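Local coordinates for uncharacterized protein from DUF35 family (Sulfolobus solfataricus, PDB 3IRB) that is of unknown function but binds a zinc ion and potentially acyl-CoA, at residues V58-Y63 and E72-I77; G11-W16 and Q101-A106. All coordinates share one frame; numbering follows the deposited sequence.

Contact 1: residues V58-Y63 and E72-I77. With SO4 (sulfate ion), chain G.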
loop_
_atom_site.group_PDB
_atom_site.type_symbol
_atom_site.label_atom_id
_atom_site.label_comp_id
_atom_site.label_asym_id
_atom_site.label_seq_id
_atom_site.Cartn_x
_atom_site.Cartn_y
_atom_site.Cartn_z
ATOM N N VAL A 58 -1.732 -7.580 4.622
ATOM C CA VAL A 58 -0.985 -6.969 3.529
ATOM C C VAL A 58 -0.304 -5.708 4.094
ATOM O O VAL A 58 -0.924 -4.976 4.855
ATOM C CB VAL A 58 -1.902 -6.647 2.326
ATOM C CG1 VAL A 58 -2.894 -5.497 2.641
ATOM C CG2 VAL A 58 -1.060 -6.378 1.065
ATOM N N PRO A 59 0.998 -5.500 3.791
ATOM C CA PRO A 59 1.933 -6.425 3.141
ATOM C C PRO A 59 2.088 -7.699 3.976
ATOM O O PRO A 59 1.729 -7.718 5.165
ATOM C CB PRO A 59 3.258 -5.652 3.096
ATOM C CG PRO A 59 2.822 -4.184 3.165
ATOM C CD PRO A 59 1.606 -4.184 4.046
ATOM N N ALA A 60 2.507 -8.771 3.327
ATOM C CA ALA A 60 2.704 -10.051 3.999
ATOM C C ALA A 60 3.527 -9.887 5.277
ATOM O O ALA A 60 4.487 -9.112 5.333
ATOM C CB ALA A 60 3.377 -11.018 3.082
ATOM N N ARG A 61 3.180 -10.637 6.308
ATOM C CA ARG A 61 3.969 -10.607 7.510
ATOM C C ARG A 61 4.201 -11.995 8.061
ATOM O O ARG A 61 3.473 -12.920 7.751
ATOM C CB ARG A 61 3.356 -9.652 8.539
ATOM C CG ARG A 61 2.045 -10.032 9.086
ATOM C CD ARG A 61 1.635 -9.043 10.197
ATOM N NE ARG A 61 1.101 -7.779 9.721
ATOM C CZ ARG A 61 0.429 -6.917 10.491
ATOM N NH1 ARG A 61 0.198 -7.191 11.777
ATOM N NH2 ARG A 61 -0.042 -5.792 9.980
ATOM N N SER A 62 5.255 -12.130 8.856
ATOM C CA SER A 62 5.730 -13.443 9.241
ATOM C C SER A 62 5.237 -13.847 10.640
ATOM O O SER A 62 5.484 -14.953 11.084
ATOM C CB SER A 62 7.250 -13.443 9.151
ATOM O OG SER A 62 7.772 -12.474 10.027
ATOM N N TYR A 63 4.540 -12.936 11.313
ATOM C CA TYR A 63 4.061 -13.150 12.683
ATOM C C TYR A 63 2.671 -12.572 12.873
ATOM O O TYR A 63 2.365 -11.501 12.352
ATOM C CB TYR A 63 4.995 -12.462 13.668
ATOM C CG TYR A 63 4.757 -12.832 15.137
ATOM C CD1 TYR A 63 4.939 -14.112 15.574
ATOM C CD2 TYR A 63 4.378 -11.872 16.062
ATOM C CE1 TYR A 63 4.738 -14.461 16.913
ATOM C CE2 TYR A 63 4.165 -12.198 17.404
ATOM C CZ TYR A 63 4.356 -13.490 17.816
ATOM O OH TYR A 63 4.160 -13.839 19.134
ATOM N N GLU A 72 3.165 -18.784 8.059
ATOM C CA GLU A 72 3.919 -19.472 7.002
ATOM C C GLU A 72 3.271 -19.446 5.618
ATOM O O GLU A 72 3.942 -19.709 4.615
ATOM C CB GLU A 72 4.078 -20.947 7.380
ATOM C CG GLU A 72 4.471 -21.201 8.828
ATOM C CD GLU A 72 5.966 -21.233 9.037
ATOM O OE1 GLU A 72 6.718 -20.767 8.154
ATOM O OE2 GLU A 72 6.383 -21.733 10.099
ATOM N N ASN A 73 1.973 -19.169 5.545
ATOM C CA ASN A 73 1.255 -19.297 4.284
ATOM C C ASN A 73 1.085 -17.953 3.571
ATOM O O ASN A 73 0.630 -16.990 4.173
ATOM C CB ASN A 73 -0.072 -19.982 4.547
ATOM C CG ASN A 73 0.121 -21.353 5.206
ATOM O OD1 ASN A 73 -0.460 -21.646 6.254
ATOM N ND2 ASN A 73 0.973 -22.188 4.597
ATOM N N TYR A 74 1.463 -17.891 2.304
ATOM C CA TYR A 74 1.341 -16.665 1.547
ATOM C C TYR A 74 0.221 -16.828 0.549
ATOM O O TYR A 74 0.001 -17.912 0.042
ATOM C CB TYR A 74 2.649 -16.328 0.845
ATOM C CG TYR A 74 3.769 -16.208 1.831
ATOM C CD1 TYR A 74 3.914 -15.071 2.605
ATOM C CD2 TYR A 74 4.679 -17.250 2.009
ATOM C CE1 TYR A 74 4.929 -14.971 3.537
ATOM C CE2 TYR A 74 5.703 -17.152 2.929
ATOM C CZ TYR A 74 5.827 -16.009 3.691
ATOM O OH TYR A 74 6.853 -15.899 4.602
ATOM N N VAL A 75 -0.485 -15.737 0.285
ATOM C CA VAL A 75 -1.649 -15.761 -0.602
ATOM C C VAL A 75 -1.621 -14.562 -1.537
ATOM O O VAL A 75 -1.195 -13.481 -1.145
ATOM C CB VAL A 75 -2.987 -15.791 0.180
ATOM C CG1 VAL A 75 -3.068 -17.032 1.076
ATOM C CG2 VAL A 75 -3.140 -14.576 1.000
ATOM N N GLU A 76 -2.052 -14.771 -2.783
ATOM C CA GLU A 76 -2.146 -13.680 -3.734
ATOM C C GLU A 76 -3.469 -12.952 -3.498
ATOM O O GLU A 76 -4.536 -13.563 -3.531
ATOM C CB GLU A 76 -2.064 -14.176 -5.189
ATOM C CG GLU A 76 -2.050 -12.982 -6.173
ATOM C CD GLU A 76 -1.928 -13.349 -7.645
ATOM O OE1 GLU A 76 -1.732 -14.543 -7.977
ATOM O OE2 GLU A 76 -2.021 -12.394 -8.463
ATOM N N ILE A 77 -3.383 -11.646 -3.293
ATOM C CA ILE A 77 -4.543 -10.818 -3.064
ATOM C C ILE A 77 -5.140 -10.411 -4.417
ATOM O O ILE A 77 -4.419 -10.176 -5.368
ATOM C CB ILE A 77 -4.113 -9.665 -2.143
ATOM C CG1 ILE A 77 -3.932 -10.265 -0.735
ATOM C CG2 ILE A 77 -5.134 -8.526 -2.070
ATOM C CD1 ILE A 77 -3.218 -9.412 0.138
HETATM S S SO4 G . -1.437 -4.520 13.713
HETATM O O1 SO4 G . -2.844 -4.661 14.072
HETATM O O2 SO4 G . -0.681 -5.617 14.334
HETATM O O3 SO4 G . -0.940 -3.228 14.146
HETATM O O4 SO4 G . -1.326 -4.546 12.268
#
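Val58 overlaps the end of Ile77 at one carbon: CD1 of Ile77 lies 3.8 Å from Val58 CB. Ile77 gets there with CG1 beside its backbone N and the chain then extended (chi2 165°), which carries the delta methyl out to the valine. Phe110 and Ile113 add apolar surface round this pair. Further along, Ala60 puts its methyl at the rim of the Tyr74 ring, near the ring plane, with CB 4.1 Å from CD1. The tyrosine ring also packs against Ile46 and Ser48 of strand 46-49 and against Ala32 and Gln35 of helix 30-41. No hydrogen bond joins 58-63 to 72-77, so dispersion between apolar groups carries the contact. Strand 46-49 links the two indirectly, since Ser48 OG bonds to Arg61 O while Val75 pairs through its backbone with Gly47. The CB of Arg61 points away from 72-77, and the chain bends at chi3 (79°) to present the guanidinium edge to a sulfate that probably came from the crystallisation liquor. Sulfate O4 is held twice, by Arg61 NH2 at 2.9 Å and by Arg61 NH1 at 3.1 Å, and NH1 also donates to O2. The loop after strand 56-58 thus packs against strand 69-76 in the rubredoxin-like zinc ribbon, close to where the chain passes into the OB-fold domain.

Contact 2: residues G11-W16 and Q101-A106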
loop_
_atom_site.group_PDB
_atom_site.type_symbol
_atom_site.label_atom_id
_atom_site.label_comp_id
_atom_site.label_asym_id
_atom_site.label_seq_id
_atom_site.Cartn_x
_atom_site.Cartn_y
_atom_site.Cartn_z
ATOM N N GLY A 11 9.322 20.058 1.418
ATOM C CA GLY A 11 7.874 20.185 1.338
ATOM C C GLY A 11 7.152 18.876 1.563
ATOM O O GLY A 11 7.757 17.856 1.859
ATOM N N SER A 12 5.845 18.909 1.375
ATOM C CA SER A 12 5.009 17.786 1.708
ATOM C C SER A 12 5.207 16.572 0.785
ATOM O O SER A 12 5.031 15.448 1.249
ATOM C CB SER A 12 3.533 18.208 1.767
ATOM O OG SER A 12 3.085 18.614 0.506
ATOM N N LEU A 13 5.550 16.785 -0.496
ATOM C CA LEU A 13 5.733 15.645 -1.397
ATOM C C LEU A 13 6.992 14.862 -0.962
ATOM O O LEU A 13 6.959 13.644 -0.844
ATOM C CB LEU A 13 5.771 16.034 -2.875
ATOM C CG LEU A 13 4.428 16.465 -3.497
ATOM C CD1 LEU A 13 4.690 17.236 -4.786
ATOM C CD2 LEU A 13 3.504 15.247 -3.744
ATOM N N LEU A 14 8.043 15.573 -0.603
ATOM C CA LEU A 14 9.260 14.886 -0.199
ATOM C C LEU A 14 9.041 14.244 1.166
ATOM O O LEU A 14 9.497 13.130 1.391
ATOM C CB LEU A 14 10.476 15.775 -0.169
ATOM C CG LEU A 14 11.792 15.036 0.179
ATOM C CD1 LEU A 14 12.065 13.928 -0.779
ATOM C CD2 LEU A 14 12.982 16.009 0.201
ATOM N N ARG A 15 8.321 14.930 2.055
ATOM C CA ARG A 15 8.025 14.358 3.367
ATOM C C ARG A 15 7.297 13.028 3.215
ATOM O O ARG A 15 7.608 12.051 3.919
ATOM C CB ARG A 15 7.186 15.309 4.216
ATOM C CG ARG A 15 6.907 14.843 5.683
ATOM C CD ARG A 15 5.447 14.334 5.944
ATOM N NE ARG A 15 5.299 13.701 7.273
ATOM C CZ ARG A 15 4.442 12.714 7.564
ATOM N NH1 ARG A 15 3.641 12.217 6.624
ATOM N NH2 ARG A 15 4.392 12.190 8.794
ATOM N N TRP A 16 6.287 13.008 2.354
ATOM C CA TRP A 16 5.500 11.791 2.162
ATOM C C TRP A 16 6.386 10.712 1.505
ATOM O O TRP A 16 6.286 9.532 1.837
ATOM C CB TRP A 16 4.179 12.032 1.393
ATOM C CG TRP A 16 3.073 12.549 2.289
ATOM C CD1 TRP A 16 2.547 13.803 2.309
ATOM C CD2 TRP A 16 2.404 11.818 3.319
ATOM N NE1 TRP A 16 1.607 13.907 3.300
ATOM C CE2 TRP A 16 1.486 12.697 3.924
ATOM C CE3 TRP A 16 2.501 10.500 3.802
ATOM C CZ2 TRP A 16 0.652 12.298 4.970
ATOM C CZ3 TRP A 16 1.668 10.102 4.843
ATOM C CH2 TRP A 16 0.754 10.999 5.407
ATOM N N GLN A 101 -2.740 18.058 -11.959
ATOM C CA GLN A 101 -3.437 16.965 -11.310
ATOM C C GLN A 101 -2.911 16.925 -9.898
ATOM O O GLN A 101 -1.726 16.678 -9.701
ATOM C CB GLN A 101 -3.126 15.644 -12.008
ATOM C CG GLN A 101 -3.833 15.499 -13.341
ATOM C CD GLN A 101 -3.004 14.736 -14.347
ATOM O OE1 GLN A 101 -2.397 13.705 -14.028
ATOM N NE2 GLN A 101 -2.961 15.243 -15.573
ATOM N N PRO A 102 -3.769 17.202 -8.917
ATOM C CA PRO A 102 -3.361 17.035 -7.526
ATOM C C PRO A 102 -2.873 15.631 -7.249
ATOM O O PRO A 102 -3.318 14.649 -7.901
ATOM C CB PRO A 102 -4.657 17.270 -6.742
ATOM C CG PRO A 102 -5.497 18.081 -7.626
ATOM C CD PRO A 102 -5.146 17.702 -9.034
ATOM N N VAL A 103 -1.966 15.538 -6.283
ATOM C CA VAL A 103 -1.440 14.265 -5.826
ATOM C C VAL A 103 -2.185 13.878 -4.565
ATOM O O VAL A 103 -2.385 14.699 -3.655
ATOM C CB VAL A 103 0.059 14.361 -5.530
ATOM C CG1 VAL A 103 0.555 13.092 -4.819
ATOM C CG2 VAL A 103 0.831 14.618 -6.825
ATOM N N TYR A 104 -2.637 12.648 -4.520
ATOM C CA TYR A 104 -3.323 12.162 -3.337
ATOM C C TYR A 104 -2.411 11.181 -2.619
ATOM O O TYR A 104 -1.781 10.354 -3.257
ATOM C CB TYR A 104 -4.613 11.482 -3.732
ATOM C CG TYR A 104 -5.631 12.353 -4.402
ATOM C CD1 TYR A 104 -5.528 12.652 -5.764
ATOM C CD2 TYR A 104 -6.720 12.853 -3.711
ATOM C CE1 TYR A 104 -6.458 13.442 -6.397
ATOM C CE2 TYR A 104 -7.673 13.636 -4.357
ATOM C CZ TYR A 104 -7.514 13.937 -5.692
ATOM O OH TYR A 104 -8.435 14.702 -6.356
ATOM N N ILE A 105 -2.381 11.230 -1.288
ATOM C CA ILE A 105 -1.721 10.206 -0.509
ATOM C C ILE A 105 -2.899 9.396 0.044
ATOM O O ILE A 105 -3.741 9.960 0.756
ATOM C CB ILE A 105 -0.873 10.797 0.643
ATOM C CG1 ILE A 105 0.091 11.885 0.144
ATOM C CG2 ILE A 105 -0.124 9.684 1.366
ATOM C CD1 ILE A 105 1.114 11.457 -0.966
ATOM N N ALA A 106 -2.987 8.127 -0.327
ATOM C CA ALA A 106 -4.152 7.294 0.023
ATOM C C ALA A 106 -3.765 6.050 0.777
ATOM O O ALA A 106 -2.700 5.485 0.531
ATOM C CB ALA A 106 -4.940 6.898 -1.248
#
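Trp16 lies flat over Ile105, joining the N-terminal helix 12-28 to a strand of the OB-fold domain. Followed outward, Trp16 CB comes 3.9 Å from Ile105 CD1, and CG then meets Ile105 CG1 at 3.7 Å. The five-membered ring sits squarely over that same CG1, which is 3.7 Å from the ring centroid and only 10° off the normal, a CH-pi contact. Over the CD2, CE3 and CZ3 side of the six-membered ring the partner is Ile105 CG2, closest at Trp16 CE3. The isoleucine thus spreads two branches under one indole face; CG1 beside its backbone N (chi1 -52°) and CG2 anti to it aim both at the helix. On the opposite face stands Arg15 NH1, offset toward the rim.

One helical turn earlier, Leu13 reaches the strand at Val103, and Ile90 of the neighbouring strand 83-92 packs against the leucine as well. The start of the helix is held by Asp94, whose OD1 and OD2 accept the backbone N-H groups of Leu13 and Leu14. Val103 is met by a single leucine methyl: Leu13 CD2 rests 3.8 Å from Val103 CG1 and 4.0 Å from its CB.

Overall arrangement
The centre of the chain falls between contact 1 and contact 2, whose own centres are 28 Å apart and whose nearest atoms are about 11 Å apart, so they do not touch. Both nevertheless reach one branched sheet: strand 56-58, which leads into 58-63, runs parallel to strand 114-123, and that strand pairs with 98-109, which carries 101-106. In the sequence, both segments of contact 1 fall between the two halves of contact 2. Contact 1 is the one nearer the metal, with the Tyr74 side chain about 14 Å from the zinc ion bound by Cys50, Cys53, Cys64 and Cys67; contact 2 lies away from that site.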